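Local coordinates for protein bucandin (Bungarus candidus, PDB 1F94) that is a three-finger snake neurotoxin thought, though without firm proof, to enhance the presynaptic release of acetylcholine, at residues K41-I46 against N53-T58. Numbering follows the deposited sequence. Where two conformers were deposited one is given.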
ATOM      1  N   LYS A  41      -5.596   3.538   8.012  1.00 20.50           N
ATOM      2  CA  LYS A  41      -5.513   4.310   9.210  1.00 21.61           C
ATOM      3  C   LYS A  41      -4.225   4.019  10.005  1.00 22.34           C
ATOM      4  O   LYS A  41      -3.680   4.925  10.637  1.00 26.14           O
ATOM      5  CB  LYS A  41      -6.677   3.999  10.118  0.50 24.23           C
ATOM      6  CG  LYS A  41      -6.917   4.853  11.327  0.50 27.96           C
ATOM      7  CD  LYS A  41      -8.288   4.684  11.924  0.50 34.61           C
ATOM      8  CE  LYS A  41      -9.178   3.665  11.225  0.50 36.05           C
ATOM      9  NZ  LYS A  41     -10.005   4.251  10.141  0.50 36.15           N
ATOM     10  N   THR A  42      -3.775   2.803  10.012  1.00 24.80           N
ATOM     11  CA  THR A  42      -2.587   2.357  10.712  1.00 27.00           C
ATOM     12  C   THR A  42      -1.685   1.725   9.694  1.00 25.61           C
ATOM     13  O   THR A  42      -2.100   1.077   8.745  1.00 30.77           O
ATOM     14  CB  THR A  42      -2.857   1.271  11.816  1.00 28.28           C
ATOM     15  OG1 THR A  42      -3.343   0.068  11.165  1.00 39.07           O
ATOM     16  CG2 THR A  42      -3.833   1.786  12.841  1.00 36.62           C
ATOM     17  N   CYS A  43      -0.422   1.897   9.940  1.00 25.38           N
ATOM     18  CA  CYS A  43       0.567   1.294   9.017  1.00 23.75           C
ATOM     19  C   CYS A  43       1.875   1.136   9.794  1.00 23.82           C
ATOM     20  O   CYS A  43       2.359   2.062  10.406  1.00 26.44           O
ATOM     21  CB  CYS A  43       0.751   2.182   7.798  1.00 23.42           C
ATOM     22  SG  CYS A  43       1.726   1.496   6.417  1.00 22.88           S
ATOM     23  N   THR A  44       2.381  -0.059   9.842  1.00 25.42           N
ATOM     24  CA  THR A  44       3.616  -0.429  10.518  1.00 27.20           C
ATOM     25  C   THR A  44       4.620  -0.913   9.475  1.00 24.96           C
ATOM     26  O   THR A  44       4.251  -1.770   8.647  1.00 28.00           O
ATOM     27  CB  THR A  44       3.351  -1.563  11.546  1.00 32.32           C
ATOM     28  OG1 THR A  44       2.378  -1.100  12.444  1.00 41.68           O
ATOM     29  CG2 THR A  44       4.627  -1.903  12.298  1.00 39.99           C
ATOM     30  N   GLU A  45       5.814  -0.420   9.442  1.00 24.44           N
ATOM     31  CA  GLU A  45       6.795  -0.939   8.525  1.00 24.66           C
ATOM     32  C   GLU A  45       7.202  -2.329   8.972  1.00 23.36           C
ATOM     33  O   GLU A  45       7.267  -2.595  10.189  1.00 25.74           O
ATOM     34  CB  GLU A  45       7.944   0.048   8.426  1.00 31.15           C
ATOM     35  CG  GLU A  45       7.222   1.216   7.703  1.00 33.39           C
ATOM     36  CD  GLU A  45       8.143   2.027   6.881  1.00 26.06           C
ATOM     37  OE1 GLU A  45       9.347   2.130   7.260  1.00 37.36           O
ATOM     38  OE2 GLU A  45       7.675   2.686   5.942  1.00 26.28           O
ATOM     39  N   ILE A  46       7.400  -3.177   7.972  1.00 20.79           N
ATOM     40  CA  ILE A  46       7.739  -4.590   8.201  1.00 20.63           C
ATOM     41  C   ILE A  46       8.860  -4.993   7.264  1.00 19.70           C
ATOM     42  O   ILE A  46       8.888  -4.587   6.072  1.00 19.72           O
ATOM     43  CB  ILE A  46       6.499  -5.527   7.970  1.00 20.89           C
ATOM     44  CG1 ILE A  46       5.304  -5.098   8.775  1.00 22.99           C
ATOM     45  CG2 ILE A  46       6.860  -6.978   8.184  1.00 21.74           C
ATOM     46  CD1 ILE A  46       3.990  -5.754   8.365  1.00 27.16           C
ATOM     47  N   ASN A  53       6.806  -4.190   4.159  1.00 17.94           N
ATOM     48  CA  ASN A  53       5.730  -3.210   4.061  1.00 18.36           C
ATOM     49  C   ASN A  53       6.345  -1.839   4.328  1.00 18.51           C
ATOM     50  O   ASN A  53       7.016  -1.645   5.338  1.00 20.46           O
ATOM     51  CB  ASN A  53       4.608  -3.470   5.061  1.00 18.69           C
ATOM     52  CG  ASN A  53       3.447  -2.506   4.898  1.00 19.27           C
ATOM     53  OD1 ASN A  53       2.870  -2.381   3.825  1.00 20.76           O
ATOM     54  ND2 ASN A  53       3.144  -1.816   5.974  1.00 21.88           N
ATOM     55  N   LYS A  54       5.970  -0.908   3.476  1.00 17.55           N
ATOM     56  CA  LYS A  54       6.382   0.494   3.545  1.00 18.39           C
ATOM     57  C   LYS A  54       5.152   1.359   3.674  1.00 17.86           C
ATOM     58  O   LYS A  54       4.122   1.090   3.026  1.00 18.44           O
ATOM     59  CB  LYS A  54       7.189   0.866   2.321  1.00 20.52           C
ATOM     60  CG  LYS A  54       7.690   2.267   2.267  1.00 24.85           C
ATOM     61  CD  LYS A  54       8.605   2.763   1.195  0.50 21.71           C
ATOM     62  CE  LYS A  54       8.869   4.239   1.369  0.50 20.75           C
ATOM     63  NZ  LYS A  54       9.603   4.630   2.621  0.50 22.61           N
ATOM     64  N   CYS A  55       5.280   2.417   4.442  1.00 19.02           N
ATOM     65  CA  CYS A  55       4.225   3.370   4.721  1.00 19.51           C
ATOM     66  C   CYS A  55       4.583   4.769   4.237  1.00 19.52           C
ATOM     67  O   CYS A  55       5.719   5.191   4.392  1.00 22.35           O
ATOM     68  CB  CYS A  55       4.000   3.429   6.285  1.00 22.10           C
ATOM     69  SG  CYS A  55       3.639   1.817   7.004  1.00 22.84           S
ATOM     70  N   CYS A  56       3.622   5.495   3.691  1.00 18.24           N
ATOM     71  CA  CYS A  56       3.886   6.879   3.261  1.00 19.28           C
ATOM     72  C   CYS A  56       2.633   7.662   3.404  1.00 18.96           C
ATOM     73  O   CYS A  56       1.517   7.093   3.508  1.00 21.04           O
ATOM     74  CB  CYS A  56       4.488   6.926   1.857  1.00 20.29           C
ATOM     75  SG  CYS A  56       3.492   6.167   0.556  1.00 20.23           S
ATOM     76  N   THR A  57       2.684   9.004   3.445  1.00 18.92           N
ATOM     77  CA  THR A  57       1.549   9.839   3.827  1.00 20.11           C
ATOM     78  C   THR A  57       1.169  10.920   2.829  1.00 21.45           C
ATOM     79  O   THR A  57       0.481  11.878   3.204  1.00 23.33           O
ATOM     80  CB  THR A  57       1.775  10.481   5.215  1.00 20.31           C
ATOM     81  OG1 THR A  57       2.939  11.306   5.184  1.00 20.53           O
ATOM     82  CG2 THR A  57       1.956   9.439   6.280  1.00 20.14           C
ATOM     83  N   THR A  58       1.491  10.771   1.557  1.00 21.74           N
ATOM     84  CA  THR A  58       1.065  11.734   0.558  1.00 21.74           C
ATOM     85  C   THR A  58       0.401  11.019  -0.622  1.00 20.32           C
ATOM     86  O   THR A  58       0.538   9.863  -0.874  1.00 19.98           O
ATOM     87  CB  THR A  58       2.180  12.658   0.077  1.00 26.15           C
ATOM     88  OG1 THR A  58       3.221  11.827  -0.500  1.00 29.08           O
ATOM     89  CG2 THR A  58       2.867  13.402   1.196  1.00 35.44           C
TER
HETATM   90  O   HOH W   1       8.270   4.879   5.105  1.00 28.70           O
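The amide of Asn53 meets the loop by its edge: ND2 donates to Thr44 O at 2.9 Å, with the oxygen in the amide plane but the donor standing well above the carbonyl plane of Thr44. At the same end, Cys43 SG lies 3.6 Å from ND2. With chi1 at -176°, Asn53 swings its amide away from its own N toward the loop, and Asn53 CB packs against Ile46 CB at 4.0 Å. The carboxylate of Glu45 accepts from Cys55 N at 2.8 Å through the anti lone pair of OE2, in a nearly straight bond (168°). A water accepts from Lys54 NZ and donates to Cys55 O; Glu45 OE2 and Lys54 NZ, 4.3 Å apart, make no direct salt bridge. Ile46 and Asn53 form an antiparallel hydrogen-bonded pair; beyond it Glu45 CA lies 3.3 Å from Asn53 O in a CA-H...O contact. The disulfide Cys43–Cys55 (chi3 -91°) then ties the loop to strand 51-56, at the base of the third finger of the three-finger fold. From strand 23-29, Trp27 touches Ile46 and Asn53, and Phe23 touches Cys43. Side-chain groups thus take over where the backbone pairing ends, and a covalent bond secures the finger's base; the nearby ammonium would probably favour a charged Glu45.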